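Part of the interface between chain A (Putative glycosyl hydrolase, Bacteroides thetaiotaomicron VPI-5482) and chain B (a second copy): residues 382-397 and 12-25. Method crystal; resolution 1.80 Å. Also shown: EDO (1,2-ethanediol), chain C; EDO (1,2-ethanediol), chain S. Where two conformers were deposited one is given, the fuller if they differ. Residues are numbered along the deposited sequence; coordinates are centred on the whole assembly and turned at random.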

# COMPACT_ATOMS: atom_id res chain seq x y z
N PHE A 382 0.27 -20.60 -0.44
CA PHE A 382 -0.90 -19.85 -0.06
C PHE A 382 -0.70 -19.07 1.24
O PHE A 382 -1.62 -18.83 2.01
CB PHE A 382 -2.13 -20.76 -0.05
CG PHE A 382 -2.51 -21.19 -1.41
CD1 PHE A 382 -3.01 -20.26 -2.31
CD2 PHE A 382 -2.26 -22.45 -1.84
CE1 PHE A 382 -3.27 -20.61 -3.61
CE2 PHE A 382 -2.54 -22.79 -3.12
CZ PHE A 382 -3.06 -21.89 -3.99
N ASP A 383 0.53 -18.66 1.47
CA ASP A 383 0.85 -17.75 2.59
C ASP A 383 1.94 -16.81 2.11
O ASP A 383 2.71 -17.17 1.21
CB ASP A 383 1.27 -18.50 3.87
CG ASP A 383 2.66 -19.11 3.77
OD1 ASP A 383 3.65 -18.33 3.85
OD2 ASP A 383 2.75 -20.36 3.70
N PRO A 384 1.99 -15.59 2.66
CA PRO A 384 3.00 -14.63 2.19
C PRO A 384 4.42 -14.86 2.66
O PRO A 384 5.34 -14.46 1.97
CB PRO A 384 2.50 -13.30 2.74
CG PRO A 384 1.72 -13.68 3.99
CD PRO A 384 1.05 -15.00 3.63
N ALA A 385 4.60 -15.48 3.81
CA ALA A 385 5.98 -15.73 4.31
C ALA A 385 6.85 -16.49 3.31
O ALA A 385 8.00 -16.14 3.09
CB ALA A 385 5.92 -16.44 5.69
N PHE A 386 6.29 -17.51 2.69
CA PHE A 386 7.01 -18.28 1.68
C PHE A 386 7.58 -17.34 0.62
O PHE A 386 8.78 -17.37 0.31
CB PHE A 386 6.05 -19.30 1.05
CG PHE A 386 6.61 -20.00 -0.16
CD1 PHE A 386 7.44 -21.09 -0.02
CD2 PHE A 386 6.34 -19.55 -1.43
CE1 PHE A 386 7.94 -21.73 -1.10
CE2 PHE A 386 6.82 -20.24 -2.53
CZ PHE A 386 7.64 -21.30 -2.34
N TYR A 387 6.75 -16.44 0.11
CA TYR A 387 7.21 -15.56 -0.99
C TYR A 387 8.20 -14.52 -0.50
O TYR A 387 9.18 -14.20 -1.17
CB TYR A 387 6.03 -14.91 -1.69
CG TYR A 387 5.21 -15.86 -2.54
CD1 TYR A 387 5.66 -16.27 -3.79
CD2 TYR A 387 4.00 -16.39 -2.09
CE1 TYR A 387 4.95 -17.17 -4.56
CE2 TYR A 387 3.27 -17.29 -2.86
CZ TYR A 387 3.74 -17.67 -4.11
OH TYR A 387 3.03 -18.55 -4.90
N TYR A 388 7.91 -13.94 0.65
CA TYR A 388 8.78 -12.87 1.17
C TYR A 388 10.20 -13.36 1.45
O TYR A 388 11.14 -12.58 1.30
CB TYR A 388 8.22 -12.29 2.47
CG TYR A 388 7.21 -11.18 2.37
CD1 TYR A 388 5.91 -11.43 1.95
CD2 TYR A 388 7.51 -9.90 2.87
CE1 TYR A 388 4.97 -10.42 1.93
CE2 TYR A 388 6.56 -8.89 2.86
CZ TYR A 388 5.29 -9.15 2.41
OH TYR A 388 4.34 -8.17 2.45
N TYR A 389 10.35 -14.64 1.76
CA TYR A 389 11.63 -15.18 2.22
C TYR A 389 12.33 -16.07 1.21
O TYR A 389 13.36 -16.65 1.54
CB TYR A 389 11.46 -15.93 3.57
CG TYR A 389 11.37 -15.00 4.72
CD1 TYR A 389 12.54 -14.59 5.39
CD2 TYR A 389 10.14 -14.51 5.16
CE1 TYR A 389 12.48 -13.68 6.41
CE2 TYR A 389 10.07 -13.57 6.19
CZ TYR A 389 11.25 -13.18 6.83
OH TYR A 389 11.22 -12.32 7.91
N ARG A 390 11.85 -16.10 -0.02
CA ARG A 390 12.58 -16.88 -1.06
C ARG A 390 14.00 -16.40 -1.15
O ARG A 390 14.25 -15.20 -1.31
CB ARG A 390 11.90 -16.76 -2.41
CG ARG A 390 10.47 -17.35 -2.51
CD ARG A 390 10.31 -18.75 -2.01
NE ARG A 390 11.16 -19.72 -2.71
CZ ARG A 390 11.79 -20.75 -2.13
NH1 ARG A 390 11.72 -20.97 -0.84
NH2 ARG A 390 12.54 -21.55 -2.89
N PRO A 391 14.97 -17.30 -1.04
CA PRO A 391 16.37 -16.88 -1.19
C PRO A 391 16.72 -16.25 -2.52
O PRO A 391 16.04 -16.54 -3.51
CB PRO A 391 17.14 -18.19 -1.07
CG PRO A 391 16.26 -19.04 -0.19
CD PRO A 391 14.87 -18.73 -0.66
N VAL A 392 17.77 -15.43 -2.53
CA VAL A 392 18.38 -14.92 -3.75
C VAL A 392 19.78 -15.50 -3.86
O VAL A 392 20.42 -15.79 -2.83
CB VAL A 392 18.44 -13.37 -3.81
CG1 VAL A 392 16.99 -12.76 -3.85
CG2 VAL A 392 19.33 -12.77 -2.68
N ASN A 393 20.24 -15.71 -5.09
CA ASN A 393 21.56 -16.26 -5.30
C ASN A 393 22.05 -15.92 -6.69
O ASN A 393 21.26 -15.95 -7.63
CB ASN A 393 21.56 -17.78 -5.12
CG ASN A 393 22.95 -18.32 -4.94
OD1 ASN A 393 23.62 -18.60 -5.91
ND2 ASN A 393 23.44 -18.33 -3.70
N VAL A 394 23.34 -15.57 -6.81
CA VAL A 394 23.96 -15.31 -8.11
C VAL A 394 23.84 -16.45 -9.08
O VAL A 394 23.83 -16.23 -10.31
CB VAL A 394 25.44 -14.92 -7.95
CG1 VAL A 394 25.52 -13.52 -7.25
CG2 VAL A 394 26.21 -16.04 -7.22
N TYR A 395 23.74 -17.66 -8.56
CA TYR A 395 23.60 -18.81 -9.44
C TYR A 395 22.16 -19.18 -9.83
O TYR A 395 21.97 -20.18 -10.52
CB TYR A 395 24.29 -20.02 -8.84
CG TYR A 395 25.78 -19.81 -8.78
CD1 TYR A 395 26.51 -19.68 -9.96
CD2 TYR A 395 26.46 -19.70 -7.57
CE1 TYR A 395 27.86 -19.46 -9.95
CE2 TYR A 395 27.84 -19.48 -7.55
CZ TYR A 395 28.52 -19.36 -8.75
OH TYR A 395 29.90 -19.17 -8.81
N ALA A 396 21.16 -18.43 -9.35
CA ALA A 396 19.79 -18.58 -9.85
C ALA A 396 19.88 -18.24 -11.32
O ALA A 396 20.21 -17.09 -11.68
CB ALA A 396 18.87 -17.62 -9.15
N ALA A 397 19.55 -19.20 -12.18
CA ALA A 397 19.76 -19.03 -13.62
C ALA A 397 18.76 -18.04 -14.26
O ALA A 397 18.95 -17.54 -15.38
CB ALA A 397 19.65 -20.37 -14.32
N PRO B 12 20.16 -27.90 -6.05
CA PRO B 12 18.77 -27.43 -6.10
C PRO B 12 18.68 -26.18 -5.22
O PRO B 12 18.42 -26.24 -4.00
CB PRO B 12 17.97 -28.60 -5.52
CG PRO B 12 18.93 -29.26 -4.55
CD PRO B 12 20.32 -29.04 -5.11
N LEU B 13 18.99 -25.04 -5.85
CA LEU B 13 18.92 -23.72 -5.20
C LEU B 13 17.49 -23.48 -4.70
O LEU B 13 17.29 -22.82 -3.67
CB LEU B 13 19.37 -22.61 -6.19
CG LEU B 13 20.83 -22.65 -6.67
CD1 LEU B 13 21.05 -21.70 -7.85
CD2 LEU B 13 21.76 -22.35 -5.51
N HIS B 14 16.51 -24.04 -5.43
CA HIS B 14 15.08 -23.97 -5.06
C HIS B 14 14.68 -24.71 -3.76
O HIS B 14 13.55 -24.55 -3.27
CB HIS B 14 14.22 -24.51 -6.20
CG HIS B 14 14.40 -25.97 -6.49
ND1 HIS B 14 13.52 -26.93 -6.04
CD2 HIS B 14 15.34 -26.64 -7.20
CE1 HIS B 14 13.91 -28.12 -6.45
NE2 HIS B 14 15.02 -27.97 -7.16
N LEU B 15 15.58 -25.55 -3.25
CA LEU B 15 15.37 -26.25 -2.00
C LEU B 15 16.21 -25.66 -0.84
O LEU B 15 16.13 -26.19 0.26
CB LEU B 15 15.57 -27.78 -2.19
CG LEU B 15 14.37 -28.54 -2.85
CD1 LEU B 15 14.80 -29.89 -3.43
CD2 LEU B 15 13.09 -28.73 -1.94
N LEU B 16 16.96 -24.56 -1.07
CA LEU B 16 17.73 -23.85 0.00
C LEU B 16 16.83 -23.38 1.14
O LEU B 16 15.70 -22.91 0.88
CB LEU B 16 18.44 -22.58 -0.50
CG LEU B 16 19.69 -22.64 -1.37
CD1 LEU B 16 20.11 -21.22 -1.86
CD2 LEU B 16 20.79 -23.31 -0.57
N GLN B 17 17.34 -23.47 2.37
CA GLN B 17 16.59 -23.10 3.55
C GLN B 17 16.43 -21.57 3.61
O GLN B 17 17.40 -20.84 3.66
CB GLN B 17 17.23 -23.63 4.84
CG GLN B 17 16.57 -23.14 6.18
CD GLN B 17 15.06 -23.50 6.33
OE1 GLN B 17 14.67 -24.65 6.10
NE2 GLN B 17 14.24 -22.50 6.73
N PRO B 18 15.18 -21.08 3.52
CA PRO B 18 14.96 -19.64 3.70
C PRO B 18 15.28 -19.15 5.12
O PRO B 18 15.05 -19.84 6.09
CB PRO B 18 13.45 -19.49 3.45
CG PRO B 18 13.10 -20.71 2.61
CD PRO B 18 13.94 -21.80 3.19
N ALA B 19 15.72 -17.90 5.22
CA ALA B 19 16.16 -17.33 6.47
C ALA B 19 14.99 -16.66 7.18
O ALA B 19 14.99 -15.46 7.42
CB ALA B 19 17.29 -16.32 6.20
N TYR B 20 13.97 -17.45 7.56
CA TYR B 20 12.80 -16.88 8.27
C TYR B 20 13.23 -16.26 9.57
O TYR B 20 14.10 -16.78 10.21
CB TYR B 20 11.75 -17.97 8.57
CG TYR B 20 11.19 -18.63 7.32
CD1 TYR B 20 10.33 -17.92 6.46
CD2 TYR B 20 11.50 -19.95 6.98
CE1 TYR B 20 9.80 -18.51 5.30
CE2 TYR B 20 10.99 -20.54 5.81
CZ TYR B 20 10.14 -19.82 4.99
OH TYR B 20 9.62 -20.33 3.82
N GLN B 21 12.53 -15.22 9.99
CA GLN B 21 12.79 -14.56 11.25
C GLN B 21 12.04 -15.31 12.34
O GLN B 21 12.58 -15.55 13.41
CB GLN B 21 12.36 -13.09 11.11
CG GLN B 21 12.54 -12.21 12.30
CD GLN B 21 12.18 -10.75 11.98
OE1 GLN B 21 12.24 -10.32 10.81
NE2 GLN B 21 11.78 -9.99 13.01
N GLY B 22 10.79 -15.69 12.07
CA GLY B 22 10.01 -16.53 12.98
C GLY B 22 10.03 -17.98 12.50
O GLY B 22 10.83 -18.35 11.64
N THR B 23 9.15 -18.81 13.04
CA THR B 23 9.09 -20.21 12.62
C THR B 23 8.16 -20.33 11.40
O THR B 23 7.29 -19.48 11.19
CB THR B 23 8.61 -21.13 13.75
OG1 THR B 23 7.37 -20.65 14.26
CG2 THR B 23 9.65 -21.19 14.88
N TYR B 24 8.38 -21.36 10.59
CA TYR B 24 7.60 -21.61 9.38
C TYR B 24 7.51 -23.13 9.19
O TYR B 24 8.38 -23.85 9.62
CB TYR B 24 8.28 -21.00 8.14
CG TYR B 24 7.43 -21.16 6.88
CD1 TYR B 24 6.42 -20.24 6.57
CD2 TYR B 24 7.57 -22.27 6.06
CE1 TYR B 24 5.60 -20.45 5.48
CE2 TYR B 24 6.77 -22.46 4.93
CZ TYR B 24 5.77 -21.56 4.67
OH TYR B 24 4.96 -21.74 3.60
N GLY B 25 6.42 -23.60 8.61
CA GLY B 25 6.36 -24.99 8.17
C GLY B 25 5.50 -25.87 9.06
O GLY B 25 4.45 -25.46 9.56
C1 EDO C . 8.00 -16.79 9.46
O1 EDO C . 7.64 -16.77 10.86
C2 EDO C . 8.31 -15.39 9.01
O2 EDO C . 9.51 -14.85 9.62
C1 EDO S . 10.52 -24.79 6.66
O1 EDO S . 11.26 -24.39 5.47
C2 EDO S . 11.37 -24.82 7.93
O2 EDO S . 11.63 -23.50 8.46
O HOH W 1 10.60 -19.18 1.33
O HOH W 2 15.67 -16.51 2.81
O HOH W 3 13.24 -10.47 8.42
O HOH W 4 13.29 -23.28 -0.25

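Protein interfaces often pair an apolar centre with a few directed polar bonds and ordered water, and the contact between these two stretches illustrates the principle in 718 Å² of buried surface. At its centre lies Tyr389(A), the first residue after a short helix to leave helical phi/psi, whose CA-to-CB bond points toward the chain B stretch and which gives up more area than any other residue here. Tyr389(A) CB packs 3.5 Å from CE1 of Tyr20(B) and 4.1 Å from CB of Pro18(B). The two tyrosine rings meet obliquely, their planes at 49°, and CA of Tyr20(B) sits over one face of the Tyr389(A) ring, 4.0 Å from its centroid, in a CH-pi contact.

Prolines and leucines extend this surface. Pro391(A) CD lies 4.2 Å from Pro18(B) CG, a pairing of compact rings that buries carbon without requiring polar partners. Farther along, Leu13(B) reaches the turn formed by Asn393(A) to Ala396(A), placing Leu13(B) CD1 3.8 Å from CB of Tyr395(A). On the helical side, the methyl group of Ala385(A) packs against the Tyr24(B) ring, Ala385(A) CB 3.9 Å from Tyr24(B) CD1.

That same tyrosine makes the shorter of the two direct hydrogen bonds across the stretches: Tyr24(B) OH donates to Asp383(A) OD2 at 2.6 Å. The aspartate does double duty, since Asp383(A) OD1 caps the helix by accepting from Phe386(A) N at 3.0 Å. The CA-to-CB bond of Arg390(A) points away from the chain B stretch, but the end of its side chain comes nearer, and Arg390(A) NH2 makes a weak hydrogen bond to His14(B) O at 3.2 Å.

Water completes the polar fit. Water 1 joins Phe386(A) O, Arg390(A) NH1 and Tyr20(B) OH; water 2 bridges Tyr389(A) O and Ala19(B) N, while water 3 donates to both Tyr389(A) OH and Gln21(B) OE1.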